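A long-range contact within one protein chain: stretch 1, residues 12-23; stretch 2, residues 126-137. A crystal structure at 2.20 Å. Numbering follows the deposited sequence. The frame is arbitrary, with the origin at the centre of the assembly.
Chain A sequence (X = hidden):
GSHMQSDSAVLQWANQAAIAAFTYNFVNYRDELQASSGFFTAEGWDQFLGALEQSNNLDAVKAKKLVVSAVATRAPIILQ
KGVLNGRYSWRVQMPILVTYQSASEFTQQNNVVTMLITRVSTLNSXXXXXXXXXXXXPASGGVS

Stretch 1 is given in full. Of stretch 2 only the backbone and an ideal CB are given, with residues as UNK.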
# COMPACT_ATOMS: atom_id res chain seq x y z
N GLN A 12 5.93 -9.74 -5.18
CA GLN A 12 4.56 -9.95 -5.63
C GLN A 12 3.58 -9.47 -4.57
O GLN A 12 2.57 -8.83 -4.88
CB GLN A 12 4.30 -11.43 -5.94
CG GLN A 12 5.10 -11.97 -7.12
CD GLN A 12 4.47 -13.22 -7.72
OE1 GLN A 12 3.24 -13.36 -7.75
NE2 GLN A 12 5.30 -14.13 -8.20
N TRP A 13 3.89 -9.76 -3.32
CA TRP A 13 3.06 -9.35 -2.20
C TRP A 13 3.00 -7.83 -2.07
O TRP A 13 1.92 -7.26 -1.87
CB TRP A 13 3.59 -9.98 -0.91
CG TRP A 13 2.73 -9.75 0.29
CD1 TRP A 13 1.67 -10.51 0.70
CD2 TRP A 13 2.87 -8.70 1.26
NE1 TRP A 13 1.13 -9.99 1.85
CE2 TRP A 13 1.85 -8.88 2.22
CE3 TRP A 13 3.75 -7.62 1.40
CZ2 TRP A 13 1.69 -8.03 3.31
CZ3 TRP A 13 3.58 -6.78 2.49
CH2 TRP A 13 2.56 -6.99 3.42
N ALA A 14 4.15 -7.17 -2.17
CA ALA A 14 4.22 -5.72 -2.09
C ALA A 14 3.42 -5.08 -3.22
O ALA A 14 2.80 -4.03 -3.03
CB ALA A 14 5.68 -5.25 -2.13
N ASN A 15 3.45 -5.71 -4.38
CA ASN A 15 2.66 -5.27 -5.53
C ASN A 15 1.17 -5.28 -5.20
O ASN A 15 0.46 -4.33 -5.50
CB ASN A 15 2.94 -6.18 -6.73
CG ASN A 15 2.28 -5.69 -8.01
OD1 ASN A 15 1.35 -4.89 -7.97
ND2 ASN A 15 2.77 -6.17 -9.15
N GLN A 16 0.71 -6.36 -4.57
CA GLN A 16 -0.69 -6.49 -4.19
C GLN A 16 -1.09 -5.42 -3.18
O GLN A 16 -2.12 -4.77 -3.33
CB GLN A 16 -0.95 -7.87 -3.59
CG GLN A 16 -0.52 -9.04 -4.46
CD GLN A 16 -0.67 -10.37 -3.74
OE1 GLN A 16 0.24 -11.20 -3.77
NE2 GLN A 16 -1.81 -10.58 -3.11
N ALA A 17 -0.26 -5.24 -2.15
CA ALA A 17 -0.56 -4.29 -1.09
C ALA A 17 -0.64 -2.86 -1.62
O ALA A 17 -1.52 -2.10 -1.22
CB ALA A 17 0.49 -4.40 0.03
N ALA A 18 0.27 -2.51 -2.51
CA ALA A 18 0.31 -1.18 -3.10
C ALA A 18 -0.96 -0.91 -3.90
O ALA A 18 -1.59 0.14 -3.75
CB ALA A 18 1.55 -1.01 -3.98
N ILE A 19 -1.34 -1.86 -4.74
CA ILE A 19 -2.54 -1.72 -5.56
C ILE A 19 -3.80 -1.66 -4.70
O ILE A 19 -4.69 -0.85 -4.94
CB ILE A 19 -2.66 -2.87 -6.58
CG1 ILE A 19 -1.44 -2.90 -7.49
CG2 ILE A 19 -3.94 -2.73 -7.40
CD1 ILE A 19 -1.24 -1.64 -8.30
N ALA A 20 -3.87 -2.53 -3.69
CA ALA A 20 -5.02 -2.58 -2.80
C ALA A 20 -5.27 -1.23 -2.14
O ALA A 20 -6.41 -0.81 -1.96
CB ALA A 20 -4.83 -3.66 -1.75
N ALA A 21 -4.19 -0.54 -1.77
CA ALA A 21 -4.30 0.76 -1.12
C ALA A 21 -4.95 1.81 -2.01
O ALA A 21 -5.49 2.80 -1.52
CB ALA A 21 -2.92 1.23 -0.66
N PHE A 22 -4.91 1.60 -3.32
CA PHE A 22 -5.51 2.55 -4.26
C PHE A 22 -6.68 1.93 -5.01
O PHE A 22 -6.95 2.27 -6.16
CB PHE A 22 -4.46 3.07 -5.24
CG PHE A 22 -3.45 3.98 -4.60
CD1 PHE A 22 -3.71 5.34 -4.48
CD2 PHE A 22 -2.26 3.49 -4.10
CE1 PHE A 22 -2.79 6.19 -3.89
CE2 PHE A 22 -1.33 4.33 -3.51
CZ PHE A 22 -1.60 5.68 -3.41
N THR A 23 -7.38 1.02 -4.35
CA THR A 23 -8.54 0.36 -4.94
C THR A 23 -9.74 0.47 -4.00
O THR A 23 -9.97 -0.42 -3.19
CB THR A 23 -8.25 -1.12 -5.27
OG1 THR A 23 -7.08 -1.21 -6.09
CG2 THR A 23 -9.43 -1.75 -6.00
N UNK A 126 -0.55 -14.29 9.35
CA UNK A 126 -0.31 -15.57 8.67
C UNK A 126 0.70 -15.47 7.53
O UNK A 126 1.38 -16.45 7.23
CB UNK A 126 -1.63 -16.12 8.12
N UNK A 127 0.79 -14.30 6.90
CA UNK A 127 1.73 -14.12 5.80
C UNK A 127 3.18 -14.12 6.28
O UNK A 127 4.09 -14.48 5.54
CB UNK A 127 1.43 -12.81 5.06
N UNK A 128 3.38 -13.72 7.53
CA UNK A 128 4.71 -13.71 8.13
C UNK A 128 5.45 -12.41 7.89
O UNK A 128 6.54 -12.19 8.43
CB UNK A 128 5.54 -14.88 7.59
N UNK A 129 4.87 -11.55 7.07
CA UNK A 129 5.46 -10.24 6.79
C UNK A 129 4.38 -9.17 6.83
O UNK A 129 3.20 -9.46 6.64
CB UNK A 129 6.17 -10.24 5.43
N UNK A 130 4.80 -7.93 7.08
CA UNK A 130 3.89 -6.80 7.11
C UNK A 130 4.60 -5.50 6.76
O UNK A 130 5.82 -5.39 6.88
CB UNK A 130 3.24 -6.69 8.49
N UNK A 131 3.83 -4.51 6.32
CA UNK A 131 4.37 -3.20 5.97
C UNK A 131 4.53 -2.33 7.21
O UNK A 131 3.57 -2.12 7.96
CB UNK A 131 3.47 -2.50 4.95
N UNK A 132 5.74 -1.82 7.43
CA UNK A 132 6.02 -0.93 8.55
C UNK A 132 5.98 0.54 8.13
O UNK A 132 5.72 1.42 8.95
CB UNK A 132 7.38 -1.26 9.16
N UNK A 133 6.24 0.80 6.86
CA UNK A 133 6.17 2.15 6.34
C UNK A 133 5.64 2.16 4.92
O UNK A 133 6.07 1.36 4.08
CB UNK A 133 7.55 2.82 6.40
N UNK A 134 4.71 3.06 4.66
CA UNK A 134 4.07 3.18 3.36
C UNK A 134 4.22 4.63 2.89
O UNK A 134 3.59 5.53 3.44
CB UNK A 134 2.60 2.76 3.43
N UNK A 135 5.05 4.85 1.89
CA UNK A 135 5.31 6.21 1.41
C UNK A 135 4.92 6.38 -0.05
O UNK A 135 5.31 5.58 -0.91
CB UNK A 135 6.79 6.56 1.59
N UNK A 136 4.15 7.42 -0.33
CA UNK A 136 3.72 7.72 -1.69
C UNK A 136 4.32 9.04 -2.16
O UNK A 136 4.39 10.00 -1.39
CB UNK A 136 2.19 7.77 -1.77
N UNK A 137 4.75 9.07 -3.41
CA UNK A 137 5.30 10.28 -4.00
C UNK A 137 5.07 10.30 -5.49
O UNK A 137 4.64 9.30 -6.06
CB UNK A 137 6.79 10.40 -3.70

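Residues 12-21 of stretch 1 form a helix. Stretch 1 offers the indole of Trp 13 and the small methyls of Ala 17 and Ala 21 from its helix, and the ring of Phe 22 just after it.

Position 126 is out of reach of stretch 1. Its phi of -47° would admit proline and many other residues. The residue is Pro 126.

At position 127 the CA-to-CB bond points toward stretch 1. The ideal CB lies 4.3 Å from Trp 13 NE1. A side chain that can lie along the indole suits the place, whether aliphatic or long and polar. The residue is Arg 127. Its CG comes to 3.5 Å from Trp 13 NE1, so the aliphatic part of the chain packs against the indole. The guanidinium makes no hydrogen bond to stretch 1; NH1 is hydrogen-bonded elsewhere in the structure.

Position 128 has phi 89° and psi -7°. A CB at these angles would be jammed against the carbonyl O of the residue before. Glycine is called for by the backbone alone, and the residue is Gly 128.

Position 129 begins a short strand and points toward stretch 1. The ideal CB is 5.2 Å from Trp 13 CZ3, which leaves room for a branched or longer apolar side chain: leucine, isoleucine or methionine. The residue is Ile 129, with chi1 p and chi2 t. Its CD1 sits over one face of the indole, 3.8 Å from Trp 13 CD2, in a CH-pi contact.

At position 130 the CA-to-CB direction is away from stretch 1. The ideal CB is still 5.1 Å from Trp 13 CH2, so the helix does not forbid a small side chain. Glycine, alanine or serine could be considered. The residue is Gly 130, whose CA lies 3.9 Å from Trp 13 CH2.

Position 131 points sideways, with its ideal CB 4.8 Å from Trp 13 CH2. An aliphatic chain with a branch or some length could reach both the indole and Ala 17. Ile 131 does so. Its CG1 is 3.7 Å from Trp 13 CZ3, and its CD1 is 3.6 Å from Ala 17 CB.

At positions 132 and 133 stretch 1 is out of reach, and many side chains would do. The residues are Ser 132 and Gln 133.

Position 134 points toward the helix, but nothing of stretch 1 lies within 5.5 Å of its ideal CB. A large apolar side chain, aromatic or long aliphatic, would be suited to spanning the gap. Phe 134 fills it. Its CZ is 3.7 Å from Ala 21 CB, and Ala 18 CA and Phe 22 CE2 lie at the ring edge.

Position 135 is out of reach, and many side chains would do; it is Val 135.

Position 136 points toward stretch 1, 4.6 Å from Phe 22 CZ at the ideal CB. A modest apolar group suits it. Val 136 places CG2 at the Phe 22 ring edge, 3.8 Å from CZ.

Position 137 is out of reach, and stretch 1 gives no reason for glycine over others; the residue is Gly 137.

Stretch 2, residues 126-137: PRGIGISQFVVG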
# COMPACT_ATOMS: atom_id res chain seq x y z
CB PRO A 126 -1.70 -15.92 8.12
CG PRO A 126 -2.64 -15.29 9.08
CD PRO A 126 -1.99 -14.00 9.50
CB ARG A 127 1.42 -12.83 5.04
CG ARG A 127 2.17 -12.69 3.73
CD ARG A 127 1.99 -13.93 2.86
NE ARG A 127 2.67 -13.79 1.57
CZ ARG A 127 3.97 -13.99 1.39
NH1 ARG A 127 4.75 -14.34 2.41
NH2 ARG A 127 4.51 -13.83 0.18
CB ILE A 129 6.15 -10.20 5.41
CG1 ILE A 129 5.18 -10.66 4.32
CG2 ILE A 129 7.42 -11.04 5.41
CD1 ILE A 129 5.72 -10.50 2.92
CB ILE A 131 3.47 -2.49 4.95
CG1 ILE A 131 3.43 -3.27 3.64
CG2 ILE A 131 3.95 -1.06 4.72
CD1 ILE A 131 2.35 -2.81 2.68
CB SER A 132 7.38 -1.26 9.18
OG SER A 132 7.30 -2.44 9.96
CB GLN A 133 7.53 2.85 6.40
CG GLN A 133 7.46 4.33 6.03
CD GLN A 133 8.81 5.02 6.11
OE1 GLN A 133 9.80 4.54 5.56
NE2 GLN A 133 8.85 6.16 6.80
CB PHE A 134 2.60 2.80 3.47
CG PHE A 134 1.93 2.54 2.15
CD1 PHE A 134 1.41 3.58 1.40
CD2 PHE A 134 1.81 1.24 1.67
CE1 PHE A 134 0.78 3.33 0.19
CE2 PHE A 134 1.18 0.99 0.46
CZ PHE A 134 0.67 2.04 -0.27
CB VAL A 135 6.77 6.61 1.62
CG1 VAL A 135 7.04 7.97 1.00
CG2 VAL A 135 7.12 6.62 3.10
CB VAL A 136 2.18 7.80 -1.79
CG1 VAL A 136 1.76 8.16 -3.21
CG2 VAL A 136 1.54 6.49 -1.36
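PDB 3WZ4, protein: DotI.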